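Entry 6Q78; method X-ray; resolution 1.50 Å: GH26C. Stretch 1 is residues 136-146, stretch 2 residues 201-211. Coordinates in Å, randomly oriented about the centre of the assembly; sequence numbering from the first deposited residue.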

# COMPACT_ATOMS: atom_id res chain seq x y z
N GLN A 136 -17.34 -0.96 10.33
CA GLN A 136 -16.08 -0.45 9.77
C GLN A 136 -15.89 -0.96 8.35
O GLN A 136 -15.48 -0.19 7.47
CB GLN A 136 -14.90 -0.88 10.66
CG GLN A 136 -15.00 -0.29 12.11
CD GLN A 136 -15.09 1.22 12.09
OE1 GLN A 136 -14.14 1.90 11.70
NE2 GLN A 136 -16.24 1.76 12.44
N GLU A 137 -16.18 -2.24 8.12
CA GLU A 137 -16.10 -2.83 6.78
C GLU A 137 -16.95 -2.05 5.80
O GLU A 137 -16.51 -1.74 4.68
CB GLU A 137 -16.60 -4.28 6.88
CG GLU A 137 -16.80 -4.91 5.51
CD GLU A 137 -17.24 -6.35 5.62
OE1 GLU A 137 -16.84 -7.02 6.59
OE2 GLU A 137 -17.97 -6.85 4.72
N ASN A 138 -18.16 -1.69 6.21
CA ASN A 138 -19.06 -0.98 5.30
C ASN A 138 -18.59 0.44 5.03
O ASN A 138 -18.75 0.95 3.90
CB ASN A 138 -20.45 -0.94 5.93
CG ASN A 138 -21.48 -0.45 4.99
OD1 ASN A 138 -21.88 -1.17 4.08
ND2 ASN A 138 -21.93 0.78 5.20
N GLN A 139 -18.02 1.10 6.04
CA GLN A 139 -17.45 2.41 5.80
C GLN A 139 -16.23 2.34 4.87
O GLN A 139 -16.07 3.19 3.98
CB GLN A 139 -17.05 3.07 7.13
CG GLN A 139 -16.56 4.54 6.84
CD GLN A 139 -17.67 5.40 6.21
OE1 GLN A 139 -17.60 5.83 5.02
NE2 GLN A 139 -18.70 5.64 6.98
N ILE A 140 -15.37 1.32 5.04
CA ILE A 140 -14.27 1.11 4.10
C ILE A 140 -14.81 0.92 2.69
O ILE A 140 -14.34 1.54 1.72
CB ILE A 140 -13.41 -0.09 4.54
CG1 ILE A 140 -12.67 0.26 5.83
CG2 ILE A 140 -12.41 -0.43 3.42
CD1 ILE A 140 -12.16 -1.00 6.60
N ARG A 141 -15.82 0.06 2.56
CA ARG A 141 -16.38 -0.21 1.23
C ARG A 141 -16.92 1.08 0.59
O ARG A 141 -16.61 1.40 -0.58
CB ARG A 141 -17.50 -1.25 1.36
CG ARG A 141 -18.10 -1.68 0.02
CD ARG A 141 -18.91 -3.00 0.17
NE ARG A 141 -19.43 -3.40 -1.14
CZ ARG A 141 -20.50 -2.81 -1.68
NH1 ARG A 141 -21.12 -1.84 -1.01
NH2 ARG A 141 -20.97 -3.17 -2.87
N ASP A 142 -17.64 1.90 1.37
CA ASP A 142 -18.15 3.17 0.83
C ASP A 142 -17.01 4.11 0.42
O ASP A 142 -17.09 4.76 -0.63
CB ASP A 142 -19.00 3.86 1.88
CG ASP A 142 -20.37 3.21 2.06
OD1 ASP A 142 -20.74 2.29 1.27
OD2 ASP A 142 -21.08 3.62 2.99
N ASP A 143 -15.93 4.18 1.21
CA ASP A 143 -14.82 5.08 0.87
C ASP A 143 -14.08 4.58 -0.38
O ASP A 143 -13.68 5.39 -1.23
CB ASP A 143 -13.84 5.18 2.05
CG ASP A 143 -14.38 6.00 3.21
OD1 ASP A 143 -13.70 6.01 4.30
OD2 ASP A 143 -15.45 6.60 3.07
N VAL A 144 -13.93 3.25 -0.52
CA VAL A 144 -13.26 2.68 -1.69
C VAL A 144 -14.09 2.93 -2.96
O VAL A 144 -13.53 3.26 -4.02
CB VAL A 144 -12.99 1.19 -1.44
CG1 VAL A 144 -12.63 0.42 -2.74
CG2 VAL A 144 -11.84 1.05 -0.44
N LEU A 145 -15.41 2.75 -2.88
CA LEU A 145 -16.25 3.00 -4.05
C LEU A 145 -16.24 4.48 -4.40
O LEU A 145 -16.19 4.82 -5.60
CB LEU A 145 -17.68 2.52 -3.83
CG LEU A 145 -17.86 1.03 -3.56
CD1 LEU A 145 -19.37 0.74 -3.31
CD2 LEU A 145 -17.37 0.21 -4.75
N ARG A 146 -16.28 5.36 -3.39
CA ARG A 146 -16.15 6.80 -3.62
C ARG A 146 -14.84 7.11 -4.33
O ARG A 146 -14.79 7.86 -5.32
CB ARG A 146 -16.19 7.52 -2.27
CG ARG A 146 -15.69 8.99 -2.25
CD ARG A 146 -15.95 9.59 -0.87
NE ARG A 146 -15.34 10.88 -0.64
CZ ARG A 146 -15.33 11.48 0.54
NH1 ARG A 146 -15.87 10.87 1.60
NH2 ARG A 146 -14.77 12.68 0.68
N GLU A 201 -11.01 -16.24 1.93
CA GLU A 201 -12.34 -16.27 1.32
C GLU A 201 -13.12 -15.00 1.65
O GLU A 201 -13.86 -14.49 0.79
CB GLU A 201 -13.09 -17.53 1.77
CG GLU A 201 -12.48 -18.80 1.13
CD GLU A 201 -12.71 -20.09 1.93
OE1 GLU A 201 -13.61 -20.12 2.80
OE2 GLU A 201 -11.98 -21.08 1.68
N LYS A 202 -12.96 -14.47 2.87
CA LYS A 202 -13.61 -13.20 3.21
C LYS A 202 -13.00 -12.05 2.43
O LYS A 202 -13.73 -11.20 1.90
CB LYS A 202 -13.48 -12.93 4.72
CG LYS A 202 -14.09 -11.60 5.18
CD LYS A 202 -15.60 -11.56 4.88
CE LYS A 202 -16.18 -10.15 5.07
NZ LYS A 202 -16.07 -9.69 6.50
N ILE A 203 -11.67 -12.00 2.31
CA ILE A 203 -11.05 -10.98 1.46
C ILE A 203 -11.59 -11.07 0.03
O ILE A 203 -11.89 -10.05 -0.60
CB ILE A 203 -9.52 -11.12 1.50
CG1 ILE A 203 -9.01 -10.60 2.87
CG2 ILE A 203 -8.87 -10.32 0.32
CD1 ILE A 203 -7.52 -10.79 3.06
N ALA A 204 -11.71 -12.29 -0.50
CA ALA A 204 -12.18 -12.46 -1.88
C ALA A 204 -13.62 -12.01 -2.04
O ALA A 204 -13.95 -11.33 -3.02
CB ALA A 204 -12.02 -13.91 -2.31
N SER A 205 -14.51 -12.40 -1.11
CA SER A 205 -15.91 -12.01 -1.25
C SER A 205 -16.06 -10.50 -1.11
O SER A 205 -16.82 -9.88 -1.87
CB SER A 205 -16.79 -12.78 -0.26
OG SER A 205 -16.53 -12.39 1.06
N PHE A 206 -15.30 -9.88 -0.20
CA PHE A 206 -15.36 -8.42 -0.11
C PHE A 206 -14.86 -7.80 -1.41
O PHE A 206 -15.47 -6.86 -1.95
CB PHE A 206 -14.52 -7.93 1.08
CG PHE A 206 -14.47 -6.44 1.22
CD1 PHE A 206 -13.49 -5.70 0.58
CD2 PHE A 206 -15.44 -5.77 1.96
CE1 PHE A 206 -13.45 -4.31 0.73
CE2 PHE A 206 -15.42 -4.39 2.09
CZ PHE A 206 -14.44 -3.66 1.48
N THR A 207 -13.70 -8.27 -1.88
CA THR A 207 -13.10 -7.65 -3.07
C THR A 207 -14.00 -7.81 -4.30
O THR A 207 -14.15 -6.86 -5.10
CB THR A 207 -11.73 -8.28 -3.29
OG1 THR A 207 -10.88 -7.98 -2.17
CG2 THR A 207 -11.06 -7.72 -4.55
N LYS A 208 -14.62 -8.98 -4.48
CA LYS A 208 -15.48 -9.19 -5.64
C LYS A 208 -16.81 -8.46 -5.51
O LYS A 208 -17.56 -8.42 -6.49
CB LYS A 208 -15.77 -10.66 -5.82
CG LYS A 208 -14.60 -11.46 -6.24
CD LYS A 208 -15.09 -12.91 -6.32
CE LYS A 208 -14.06 -13.82 -6.79
NZ LYS A 208 -14.73 -15.16 -6.90
N SER A 209 -17.11 -7.88 -4.34
CA SER A 209 -18.33 -7.12 -4.13
C SER A 209 -18.17 -5.66 -4.52
O SER A 209 -19.17 -4.94 -4.51
CB SER A 209 -18.77 -7.17 -2.65
OG SER A 209 -18.12 -6.18 -1.86
N LEU A 210 -16.95 -5.21 -4.83
CA LEU A 210 -16.69 -3.78 -5.03
C LEU A 210 -17.06 -3.40 -6.45
O LEU A 210 -16.24 -3.56 -7.37
CB LEU A 210 -15.21 -3.48 -4.78
CG LEU A 210 -14.71 -3.80 -3.39
CD1 LEU A 210 -13.19 -3.61 -3.34
CD2 LEU A 210 -15.40 -2.85 -2.36
N VAL A 211 -18.27 -2.90 -6.64
CA VAL A 211 -18.76 -2.50 -7.97
C VAL A 211 -18.94 -0.98 -7.98
O VAL A 211 -19.70 -0.43 -7.17
CB VAL A 211 -20.07 -3.22 -8.35
CG1 VAL A 211 -20.52 -2.71 -9.74
CG2 VAL A 211 -19.87 -4.73 -8.34

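Stretch 1 is helical throughout, its backbone held by i to i+4 hydrogen bonds such as Arg-141 N to Glu-137 O (2.9 Å). Stretch 2 begins as a helix and passes into a loop that carries Leu-210 and Val-211. The two helix axes come no closer than 11.9 Å, and their N-to-C directions differ by 43°. At that spacing the backbones stay well apart, and long side chains must cross the gap. The chains draw nearer at the end of stretch 2, where the CA atoms of Leu-145 and Leu-210 lie 6.9 Å apart. Together the stretches bury 447 Å².

The charged pairing lies toward the N-terminal end of both stretches. Glu-137 OE1 accepts a hydrogen bond from Lys-202 NZ at 2.8 Å, and the opposite charges make this a salt bridge. Both residues have the reach for it: Glu-137 extends with chi1 and chi2 in t, while the CA-to-CB bond of Lys-202 points sideways and its flexible chain brings the ammonium group nearer. Both atoms are also hydrogen-bonded elsewhere in the structure, which helps make a buried carboxylate tolerable.

The second polar group centres on Arg-141, whose guanidinium can donate from several nitrogens at once. NH2 donates to the backbone oxygen Ser-209 O at 3.0 Å, with that oxygen near the guanidinium plane, where the N-H bonds point. NE donates to Ser-209 OG at 3.2 Å. A serine suits this place because its short hydroxyl can both accept and donate: Ser-209 OG in turn donates to Phe-206 O at 2.7 Å, tying the arginine contact to the last part of the helical segment.

Apolar packing fills the space between and beyond these bonds. The CA-to-CB bond of Phe-206 points sideways, but with chi1 in t the end of its ring comes nearer to stretch 1, and the residue has the largest area covered by the other stretch. Its CE2 lies 3.7 Å from Glu-137 CG and 3.8 Å from Arg-141 CB, so the aliphatic parts of two charged residues help enclose the ring, while Ile-140 CG2 approaches Phe-206 CZ at 4.3 Å. Leu-210 packs in the neighbouring region: CD2 lies 3.8 Å from Arg-141 CG, and both methyls come near Val-144 CG1, CD1 at 4.1 Å and CD2 at 4.3 Å. Leu-145 completes the packing, its CD2 lying 4.3 Å from Leu-210 CB and 3.4 Å from Val-211 O. Val-211 therefore meets Leu-145 through its backbone, while its own CA-to-CB bond points away. Arg-141 thus combines both kinds of contact, with methylenes against apolar neighbours and a guanidinium bonded to Ser-209.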